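Local coordinates for protein PlaB phospholipase (Legionella pneumophila, PDB 6ZTI) that probably hydrolyses phospholipids as a virulence-associated alpha/beta hydrolase, with activity controlled by NAD(H)-mediated assembly into tetramers, at residues Leu126-Pro131 and Val190-Leu195; Thr196-Asp201 and Val221-Thr226; Phe258-Gly263 and Glu316-Glu321. All blocks are in the same frame, centred on the assembly; numbering follows the deposited sequence. Where two conformers were deposited one is given.

Interaction 1: residues Leu126-Pro131 and Val190-Leu195; sequences LIMLAP and VYSFVL
Met128 reaches Ser192 and Val194 on one face of two adjacent parallel strands. CB sits 3.6 Å from Phe193 O, just beside the carbonyl that receives Met128 N. CG climbs away from that oxygen, and the chain then bends at the sulphur (chi3 -79°) to turn CE back over the neighbouring strand. There CE touches Val194 CG2 at 3.6 Å and also lies 3.5 Å from Ser192 OG, a buried hydroxyl with no polar partner in the model. The Met128 side chain also touches the loop at Asn133. Pro131 CD extends this apolar patch, packing 3.9 Å from Val194 CG1. On the other face Ile127 CG1 comes obliquely to Phe193 CD1, while Leu129 and Leu195 run side by side, CD2 to CB at 4.0 Å. Five backbone bonds hold the register, from Leu126 N to Tyr191 O through to Ala130 N and Leu195 O. The bond from Met128 N to Phe193 O, 2.9 Å, is nearly straight at 173°. Ile127 and Leu129 turn their own backbone groups to Cys96, Thr98 and Ser100. Helix 102-114 packs on Leu126, and helix 286-296 covers Ile127 and Phe193 on the opposite face. Neighbouring parallel strands sandwiched between helices form a three-layer alpha/beta architecture, here consistent with the core sheet of the alpha/beta hydrolase fold.

Interaction 2: residues Thr196-Asp201 and Val221-Thr226; sequences TGQKID and VRVAAT
Thr196 and Thr226 pack against each other with methyl and hydroxyl interchanged. Thr196 CG2 approaches Thr226 OG1 to 3.7 Å, while Thr226 CG2 lies 3.9 Å from Thr196 OG1. Farther along, Val223 CG2 rests on the aliphatic root of Gln198, 3.7 Å from CB. No direct hydrogen bond joins the two segments; a water does so instead. It accepts a bond from Thr196 OG1 at 2.9 Å and donates its two protons to Gly197 O (3.0 Å) and Val221 O (2.9 Å), so that strand end and loop grip the same molecule.

The next shell fixes these groups. Thr226 OG1 stands between its own backbone N and carbonyl carbon (chi1 71°), from where it donates to Val223 O at 2.8 Å, in the carbonyl plane and on a lone pair. Thr226 N reaches the same oxygen, which gives the short, weakly bonded helical turn a double clasp at Val223. The amide of Gln198 is held from outside, its OE1 receiving Gln318 NE2. Thr196 is fixed through its backbone to Gly259 and Leu261 of strand 257-261, and Phe258 and Val260 of that strand also touch Val223. Beyond the turn, Arg222 leaves the contact and forms salt bridges with Glu214 and Asp380, the latter belonging to a thio-NAD pocket, and makes a cation-pi contact with Phe394. The arrangement, a buried water bridging a strand terminus and a loop, lies at the C-terminal ends of the parallel strands, the end of the sheet where alpha/beta hydrolases generally carry their active sites.

Interaction 3: residues Phe258-Gly263 and Glu316-Glu321; sequences FGVLPG and ETQKNE
Glu321, the first residue beyond the end of helix 300-320, reaches back with its carboxylate to the turn that follows strand 257-261. Gly263 N donates to Glu321 OE2 at 2.7 Å; the oxygen is met nearly along its C-O axis, but the bond bends at the hydrogen to 137°. The other carboxylate oxygen, OE1, accepts a hydrogen bond from a water 3.0 Å away and a weak one from Gln198 NE2. That water also donates to Leu261 O at 2.7 Å, and its contact with Gly263 N is weak. Both oxygens of the carboxylate are thereby occupied, and the water links strand end to helix end.

One turn earlier, the single proton of Thr317 OG1 has two acceptors in reach, Val260 O at 2.9 Å and Ile313 O, a turn back in the helix. With OG1 anti to its own carbonyl carbon (chi1 -64°), the Thr317 hydroxyl sits beside Pro262, 3.6 Å from CD. Thr317 CG2, the other branch, packs 4.1 Å from Val260 CG1. Val260 N is satisfied by Thr314 OG1, while Gln318 NE2, near Val260 CG2, bonds to Asn450 OD1.

Strand 257-261 is an outermost strand of the parallel sheet within this chain: Val260 turns to helix 300-320, whose segment 316-320 runs at 33° to strand 258-261, while Leu261 packs on helix 286-296 and Phe258 touches Thr226.

Overall arrangement
Along the chain the three contacts follow in series, with none nesting or crossing. Interaction 1 closes an excursion of 58 residues, including helices 142-146, 160-166 and 171-180, that returns to the sheet beside strand 123-129. Interaction 2 opens on the next residues of strand 191-197 and closes a 19-residue loop without helix or strand. Interaction 3 closes a longer span carrying helix 286-296 and most of helix 300-320. Strand 191-197 serves interactions 1 and 2 and lies between strand 123-129 and strand 257-261 of interaction 3, with Val194 O to Gly259 N as a probable hydrogen bond. Pro131 of interaction 1 also packs against Thr226 of interaction 2.

Interaction 1: residues Leu126-Pro131 and Val190-Leu195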
loop_
_atom_site.group_PDB
_atom_site.type_symbol
_atom_site.label_atom_id
_atom_site.label_comp_id
_atom_site.label_asym_id
_atom_site.label_seq_id
_atom_site.Cartn_x
_atom_site.Cartn_y
_atom_site.Cartn_z
ATOM N N LEU B 126 29.513 -22.577 -21.600
ATOM C CA LEU B 126 28.422 -22.256 -20.683
ATOM C C LEU B 126 27.309 -23.255 -20.954
ATOM O O LEU B 126 26.680 -23.221 -22.017
ATOM C CB LEU B 126 27.941 -20.818 -20.856
ATOM C CG LEU B 126 26.713 -20.433 -20.022
ATOM C CD1 LEU B 126 26.933 -20.766 -18.550
ATOM C CD2 LEU B 126 26.382 -18.962 -20.188
ATOM N N ILE B 127 27.095 -24.160 -20.004
ATOM C CA ILE B 127 26.093 -25.210 -20.103
ATOM C C ILE B 127 25.048 -24.910 -19.039
ATOM O O ILE B 127 25.280 -25.137 -17.850
ATOM C CB ILE B 127 26.705 -26.603 -19.920
ATOM C CG1 ILE B 127 27.843 -26.811 -20.923
ATOM C CG2 ILE B 127 25.622 -27.677 -20.079
ATOM C CD1 ILE B 127 28.657 -28.077 -20.694
ATOM N N MET B 128 23.902 -24.390 -19.468
ATOM C CA MET B 128 22.821 -23.984 -18.578
ATOM C C MET B 128 21.767 -25.077 -18.530
ATOM O O MET B 128 21.213 -25.443 -19.568
ATOM C CB MET B 128 22.192 -22.678 -19.065
ATOM C CG MET B 128 23.064 -21.451 -18.840
ATOM S SD MET B 128 22.390 -20.031 -19.710
ATOM C CE MET B 128 22.954 -20.390 -21.371
ATOM N N LEU B 129 21.489 -25.587 -17.327
ATOM C CA LEU B 129 20.466 -26.599 -17.102
ATOM C C LEU B 129 19.222 -25.935 -16.520
ATOM O O LEU B 129 19.282 -25.307 -15.452
ATOM C CB LEU B 129 20.974 -27.693 -16.161
ATOM C CG LEU B 129 22.343 -28.311 -16.469
ATOM C CD1 LEU B 129 22.788 -29.325 -15.403
ATOM C CD2 LEU B 129 22.334 -28.980 -17.837
ATOM N N ALA B 130 18.097 -26.074 -17.225
ATOM C CA ALA B 130 16.816 -25.470 -16.858
ATOM C C ALA B 130 16.996 -24.054 -16.320
ATOM O O ALA B 130 16.475 -23.735 -15.244
ATOM C CB ALA B 130 16.095 -26.330 -15.823
ATOM N N PRO B 131 17.700 -23.184 -17.045
ATOM C CA PRO B 131 17.912 -21.812 -16.563
ATOM C C PRO B 131 16.654 -20.976 -16.649
ATOM O O PRO B 131 15.901 -21.067 -17.622
ATOM C CB PRO B 131 18.971 -21.270 -17.524
ATOM C CG PRO B 131 18.616 -21.957 -18.804
ATOM C CD PRO B 131 18.222 -23.358 -18.411
ATOM N N VAL B 190 33.195 -18.838 -27.333
ATOM C CA VAL B 190 32.450 -19.250 -26.155
ATOM C C VAL B 190 31.290 -20.093 -26.651
ATOM O O VAL B 190 30.463 -19.625 -27.444
ATOM C CB VAL B 190 31.963 -18.053 -25.328
ATOM C CG1 VAL B 190 31.036 -18.515 -24.199
ATOM C CG2 VAL B 190 33.156 -17.263 -24.767
ATOM N N TYR B 191 31.246 -21.333 -26.199
ATOM C CA TYR B 191 30.259 -22.306 -26.647
ATOM C C TYR B 191 29.203 -22.413 -25.561
ATOM O O TYR B 191 29.475 -22.919 -24.467
ATOM C CB TYR B 191 30.926 -23.644 -26.958
ATOM C CG TYR B 191 31.897 -23.499 -28.104
ATOM C CD1 TYR B 191 31.447 -23.174 -29.380
ATOM C CD2 TYR B 191 33.266 -23.652 -27.910
ATOM C CE1 TYR B 191 32.348 -23.012 -30.445
ATOM C CE2 TYR B 191 34.142 -23.495 -28.937
ATOM C CZ TYR B 191 33.691 -23.175 -30.206
ATOM O OH TYR B 191 34.593 -23.026 -31.237
ATOM N N SER B 192 28.012 -21.894 -25.859
ATOM C CA SER B 192 26.913 -21.793 -24.917
ATOM C C SER B 192 25.793 -22.765 -25.274
ATOM O O SER B 192 25.478 -22.963 -26.453
ATOM C CB SER B 192 26.382 -20.361 -24.914
ATOM O OG SER B 192 25.447 -20.199 -23.872
ATOM N N PHE B 193 25.178 -23.363 -24.251
ATOM C CA PHE B 193 24.141 -24.369 -24.453
ATOM C C PHE B 193 23.066 -24.233 -23.386
ATOM O O PHE B 193 23.356 -23.916 -22.227
ATOM C CB PHE B 193 24.697 -25.808 -24.377
ATOM C CG PHE B 193 26.008 -26.000 -25.073
ATOM C CD1 PHE B 193 27.183 -25.514 -24.515
ATOM C CD2 PHE B 193 26.078 -26.699 -26.268
ATOM C CE1 PHE B 193 28.390 -25.696 -25.153
ATOM C CE2 PHE B 193 27.296 -26.895 -26.906
ATOM C CZ PHE B 193 28.450 -26.392 -26.348
ATOM N N VAL B 194 21.823 -24.517 -23.773
ATOM C CA VAL B 194 20.710 -24.630 -22.839
ATOM C C VAL B 194 20.146 -26.037 -22.933
ATOM O O VAL B 194 19.815 -26.512 -24.025
ATOM C CB VAL B 194 19.615 -23.591 -23.113
ATOM C CG1 VAL B 194 18.364 -23.918 -22.283
ATOM C CG2 VAL B 194 20.157 -22.172 -22.803
ATOM N N LEU B 195 20.082 -26.718 -21.807
ATOM C CA LEU B 195 19.396 -27.994 -21.725
ATOM C C LEU B 195 18.300 -27.886 -20.684
ATOM O O LEU B 195 18.499 -27.292 -19.625
ATOM C CB LEU B 195 20.371 -29.115 -21.365
ATOM C CG LEU B 195 21.573 -29.318 -22.294
ATOM C CD1 LEU B 195 22.542 -30.349 -21.710
ATOM C CD2 LEU B 195 21.146 -29.766 -23.661
#

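Interaction 2: residues Thr196-Asp201 and Val221-Thr226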
loop_
_atom_site.group_PDB
_atom_site.type_symbol
_atom_site.label_atom_id
_atom_site.label_comp_id
_atom_site.label_asym_id
_atom_site.label_seq_id
_atom_site.Cartn_x
_atom_site.Cartn_y
_atom_site.Cartn_z
ATOM N N THR B 196 17.128 -28.430 -20.985
ATOM C CA THR B 196 16.088 -28.457 -19.970
ATOM C C THR B 196 15.168 -29.640 -20.232
ATOM O O THR B 196 15.310 -30.364 -21.221
ATOM C CB THR B 196 15.312 -27.140 -19.940
ATOM O OG1 THR B 196 14.532 -27.070 -18.740
ATOM C CG2 THR B 196 14.433 -27.067 -21.125
ATOM N N GLY B 197 14.235 -29.844 -19.303
ATOM C CA GLY B 197 13.241 -30.879 -19.436
ATOM C C GLY B 197 11.867 -30.265 -19.252
ATOM O O GLY B 197 11.735 -29.095 -18.882
ATOM N N GLN B 198 10.844 -31.078 -19.505
ATOM C CA GLN B 198 9.460 -30.628 -19.381
ATOM C C GLN B 198 8.585 -31.668 -18.693
ATOM O O GLN B 198 7.379 -31.748 -18.958
ATOM C CB GLN B 198 8.871 -30.291 -20.743
ATOM C CG GLN B 198 8.982 -31.381 -21.756
ATOM C CD GLN B 198 8.153 -31.054 -22.956
ATOM O OE1 GLN B 198 8.219 -29.938 -23.476
ATOM N NE2 GLN B 198 7.333 -31.995 -23.379
ATOM N N LYS B 199 9.170 -32.440 -17.792
ATOM C CA LYS B 199 8.463 -33.442 -17.007
ATOM C C LYS B 199 8.138 -32.867 -15.631
ATOM O O LYS B 199 9.004 -32.264 -14.992
ATOM C CB LYS B 199 9.334 -34.695 -16.853
ATOM C CG LYS B 199 8.577 -35.977 -16.604
ATOM C CD LYS B 199 7.902 -36.459 -17.881
ATOM C CE LYS B 199 7.324 -37.854 -17.701
ATOM N NZ LYS B 199 6.317 -38.173 -18.753
ATOM N N ILE B 200 6.899 -33.037 -15.175
ATOM C CA ILE B 200 6.537 -32.678 -13.807
ATOM C C ILE B 200 6.848 -33.868 -12.921
ATOM O O ILE B 200 6.490 -35.006 -13.250
ATOM C CB ILE B 200 5.052 -32.296 -13.686
ATOM C CG1 ILE B 200 4.696 -31.137 -14.617
ATOM C CG2 ILE B 200 4.719 -31.957 -12.227
ATOM C CD1 ILE B 200 5.552 -29.891 -14.438
ATOM N N ASP B 201 7.529 -33.625 -11.807
ATOM C CA ASP B 201 7.618 -34.662 -10.785
ATOM C C ASP B 201 6.329 -34.553 -9.979
ATOM O O ASP B 201 6.182 -33.679 -9.118
ATOM C CB ASP B 201 8.858 -34.531 -9.912
ATOM C CG ASP B 201 9.027 -35.735 -8.974
ATOM O OD1 ASP B 201 8.016 -36.412 -8.706
ATOM O OD2 ASP B 201 10.151 -36.026 -8.515
ATOM N N VAL B 221 10.426 -23.782 -14.244
ATOM C CA VAL B 221 10.751 -22.936 -15.384
ATOM C C VAL B 221 10.051 -23.477 -16.616
ATOM O O VAL B 221 10.095 -24.681 -16.892
ATOM C CB VAL B 221 12.271 -22.843 -15.622
ATOM C CG1 VAL B 221 12.922 -22.016 -14.539
ATOM C CG2 VAL B 221 12.902 -24.231 -15.684
ATOM N N ARG B 222 9.413 -22.586 -17.357
ATOM C CA ARG B 222 8.810 -22.959 -18.619
ATOM C C ARG B 222 9.905 -23.200 -19.652
ATOM O O ARG B 222 10.903 -22.479 -19.692
ATOM C CB ARG B 222 7.864 -21.850 -19.078
ATOM C CG ARG B 222 6.773 -21.532 -18.057
ATOM C CD ARG B 222 6.156 -20.182 -18.291
ATOM N NE ARG B 222 4.864 -20.073 -17.627
ATOM C CZ ARG B 222 4.155 -18.951 -17.513
ATOM N NH1 ARG B 222 4.613 -17.814 -18.008
ATOM N NH2 ARG B 222 2.979 -18.970 -16.892
ATOM N N VAL B 223 9.725 -24.230 -20.486
ATOM C CA VAL B 223 10.689 -24.482 -21.559
ATOM C C VAL B 223 10.997 -23.188 -22.297
ATOM O O VAL B 223 12.153 -22.861 -22.575
ATOM C CB VAL B 223 10.159 -25.558 -22.526
ATOM C CG1 VAL B 223 11.115 -25.749 -23.703
ATOM C CG2 VAL B 223 9.929 -26.884 -21.818
ATOM N N ALA B 224 9.958 -22.449 -22.664
ATOM C CA ALA B 224 10.184 -21.243 -23.438
ATOM C C ALA B 224 10.984 -20.210 -22.659
ATOM O O ALA B 224 11.711 -19.416 -23.263
ATOM C CB ALA B 224 8.850 -20.634 -23.888
ATOM N N ALA B 225 10.875 -20.202 -21.329
ATOM C CA ALA B 225 11.652 -19.254 -20.542
ATOM C C ALA B 225 13.105 -19.668 -20.354
ATOM O O ALA B 225 13.879 -18.883 -19.790
ATOM C CB ALA B 225 11.029 -19.047 -19.170
ATOM N N THR B 226 13.503 -20.865 -20.796
ATOM C CA THR B 226 14.913 -21.235 -20.726
ATOM C C THR B 226 15.680 -20.852 -21.986
ATOM O O THR B 226 16.904 -20.697 -21.933
ATOM C CB THR B 226 15.107 -22.744 -20.507
ATOM O OG1 THR B 226 14.748 -23.471 -21.692
ATOM C CG2 THR B 226 14.306 -23.266 -19.339
HETATM O O HOH W 1 11.769 -26.111 -18.841
#

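Interaction 3: residues Phe258-Gly263 and Glu316-Glu321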
loop_
_atom_site.group_PDB
_atom_site.type_symbol
_atom_site.label_atom_id
_atom_site.label_comp_id
_atom_site.label_asym_id
_atom_site.label_seq_id
_atom_site.Cartn_x
_atom_site.Cartn_y
_atom_site.Cartn_z
ATOM N N PHE B 258 20.075 -25.701 -28.080
ATOM C CA PHE B 258 18.887 -25.784 -27.241
ATOM C C PHE B 258 18.317 -27.183 -27.349
ATOM O O PHE B 258 17.962 -27.627 -28.444
ATOM C CB PHE B 258 17.839 -24.741 -27.655
ATOM C CG PHE B 258 16.549 -24.839 -26.890
ATOM C CD1 PHE B 258 16.506 -24.517 -25.551
ATOM C CD2 PHE B 258 15.381 -25.262 -27.511
ATOM C CE1 PHE B 258 15.337 -24.614 -24.840
ATOM C CE2 PHE B 258 14.217 -25.353 -26.811
ATOM C CZ PHE B 258 14.193 -25.028 -25.465
ATOM N N GLY B 259 18.204 -27.857 -26.218
ATOM C CA GLY B 259 17.657 -29.196 -26.188
ATOM C C GLY B 259 16.679 -29.352 -25.051
ATOM O O GLY B 259 16.934 -28.906 -23.932
ATOM N N VAL B 260 15.549 -29.978 -25.347
ATOM C CA VAL B 260 14.592 -30.423 -24.343
ATOM C C VAL B 260 14.803 -31.926 -24.178
ATOM O O VAL B 260 14.488 -32.713 -25.076
ATOM C CB VAL B 260 13.148 -30.087 -24.741
ATOM C CG1 VAL B 260 12.171 -30.552 -23.686
ATOM C CG2 VAL B 260 12.974 -28.572 -24.990
ATOM N N LEU B 261 15.354 -32.308 -23.080
ATOM C CA LEU B 261 15.711 -33.694 -22.799
ATOM C C LEU B 261 14.526 -34.462 -22.220
ATOM O O LEU B 261 13.673 -33.880 -21.544
ATOM C CB LEU B 261 16.867 -33.747 -21.811
ATOM C CG LEU B 261 18.135 -32.991 -22.205
ATOM C CD1 LEU B 261 19.256 -33.222 -21.161
ATOM C CD2 LEU B 261 18.594 -33.414 -23.590
ATOM N N PRO B 262 14.460 -35.778 -22.442
ATOM C CA PRO B 262 13.287 -36.550 -22.010
ATOM C C PRO B 262 13.310 -36.950 -20.542
ATOM O O PRO B 262 14.334 -37.382 -20.004
ATOM C CB PRO B 262 13.351 -37.800 -22.899
ATOM C CG PRO B 262 14.816 -38.012 -23.089
ATOM C CD PRO B 262 15.390 -36.603 -23.231
ATOM N N GLY B 263 12.142 -36.833 -19.911
ATOM C CA GLY B 263 11.877 -37.453 -18.625
ATOM C C GLY B 263 12.438 -36.739 -17.424
ATOM O O GLY B 263 12.603 -37.357 -16.367
ATOM N N GLU B 316 11.898 -35.040 -30.753
ATOM C CA GLU B 316 11.540 -36.388 -30.329
ATOM C C GLU B 316 10.934 -36.386 -28.931
ATOM O O GLU B 316 9.927 -37.059 -28.678
ATOM C CB GLU B 316 12.780 -37.286 -30.381
ATOM C CG GLU B 316 12.577 -38.695 -29.869
ATOM C CD GLU B 316 13.892 -39.448 -29.705
ATOM O OE1 GLU B 316 14.889 -38.835 -29.260
ATOM O OE2 GLU B 316 13.929 -40.656 -30.017
ATOM N N THR B 317 11.547 -35.651 -28.003
ATOM C CA THR B 317 11.027 -35.575 -26.645
ATOM C C THR B 317 9.594 -35.073 -26.637
ATOM O O THR B 317 8.730 -35.630 -25.955
ATOM C CB THR B 317 11.902 -34.648 -25.804
ATOM O OG1 THR B 317 13.218 -35.202 -25.693
ATOM C CG2 THR B 317 11.296 -34.453 -24.406
ATOM N N GLN B 318 9.326 -34.001 -27.378
ATOM C CA GLN B 318 8.033 -33.354 -27.238
ATOM C C GLN B 318 6.929 -34.158 -27.907
ATOM O O GLN B 318 5.786 -34.133 -27.441
ATOM C CB GLN B 318 8.129 -31.923 -27.766
ATOM C CG GLN B 318 9.028 -31.065 -26.876
ATOM C CD GLN B 318 8.998 -29.572 -27.190
ATOM O OE1 GLN B 318 9.178 -29.147 -28.335
ATOM N NE2 GLN B 318 8.800 -28.767 -26.155
ATOM N N LYS B 319 7.242 -34.917 -28.959
ATOM C CA LYS B 319 6.242 -35.839 -29.495
ATOM C C LYS B 319 5.957 -36.974 -28.514
ATOM O O LYS B 319 4.791 -37.298 -28.249
ATOM C CB LYS B 319 6.703 -36.391 -30.848
ATOM C CG LYS B 319 6.790 -35.332 -31.921
ATOM C CD LYS B 319 5.438 -35.086 -32.574
ATOM C CE LYS B 319 5.574 -34.202 -33.810
ATOM N NZ LYS B 319 6.550 -34.761 -34.804
ATOM N N ASN B 320 7.011 -37.556 -27.932
ATOM C CA ASN B 320 6.843 -38.719 -27.061
ATOM C C ASN B 320 6.129 -38.371 -25.761
ATOM O O ASN B 320 5.443 -39.225 -25.191
ATOM C CB ASN B 320 8.202 -39.342 -26.733
ATOM C CG ASN B 320 8.793 -40.121 -27.896
ATOM O OD1 ASN B 320 8.110 -40.420 -28.871
ATOM N ND2 ASN B 320 10.070 -40.466 -27.785
ATOM N N GLU B 321 6.291 -37.147 -25.269
ATOM C CA GLU B 321 5.720 -36.723 -24.000
ATOM C C GLU B 321 4.418 -35.964 -24.175
ATOM O O GLU B 321 3.860 -35.464 -23.187
ATOM C CB GLU B 321 6.743 -35.870 -23.243
ATOM C CG GLU B 321 8.049 -36.643 -22.983
ATOM C CD GLU B 321 9.000 -35.934 -22.030
ATOM O OE1 GLU B 321 8.820 -34.719 -21.795
ATOM O OE2 GLU B 321 9.924 -36.605 -21.516
HETATM O O HOH W 2 11.239 -33.766 -20.276
#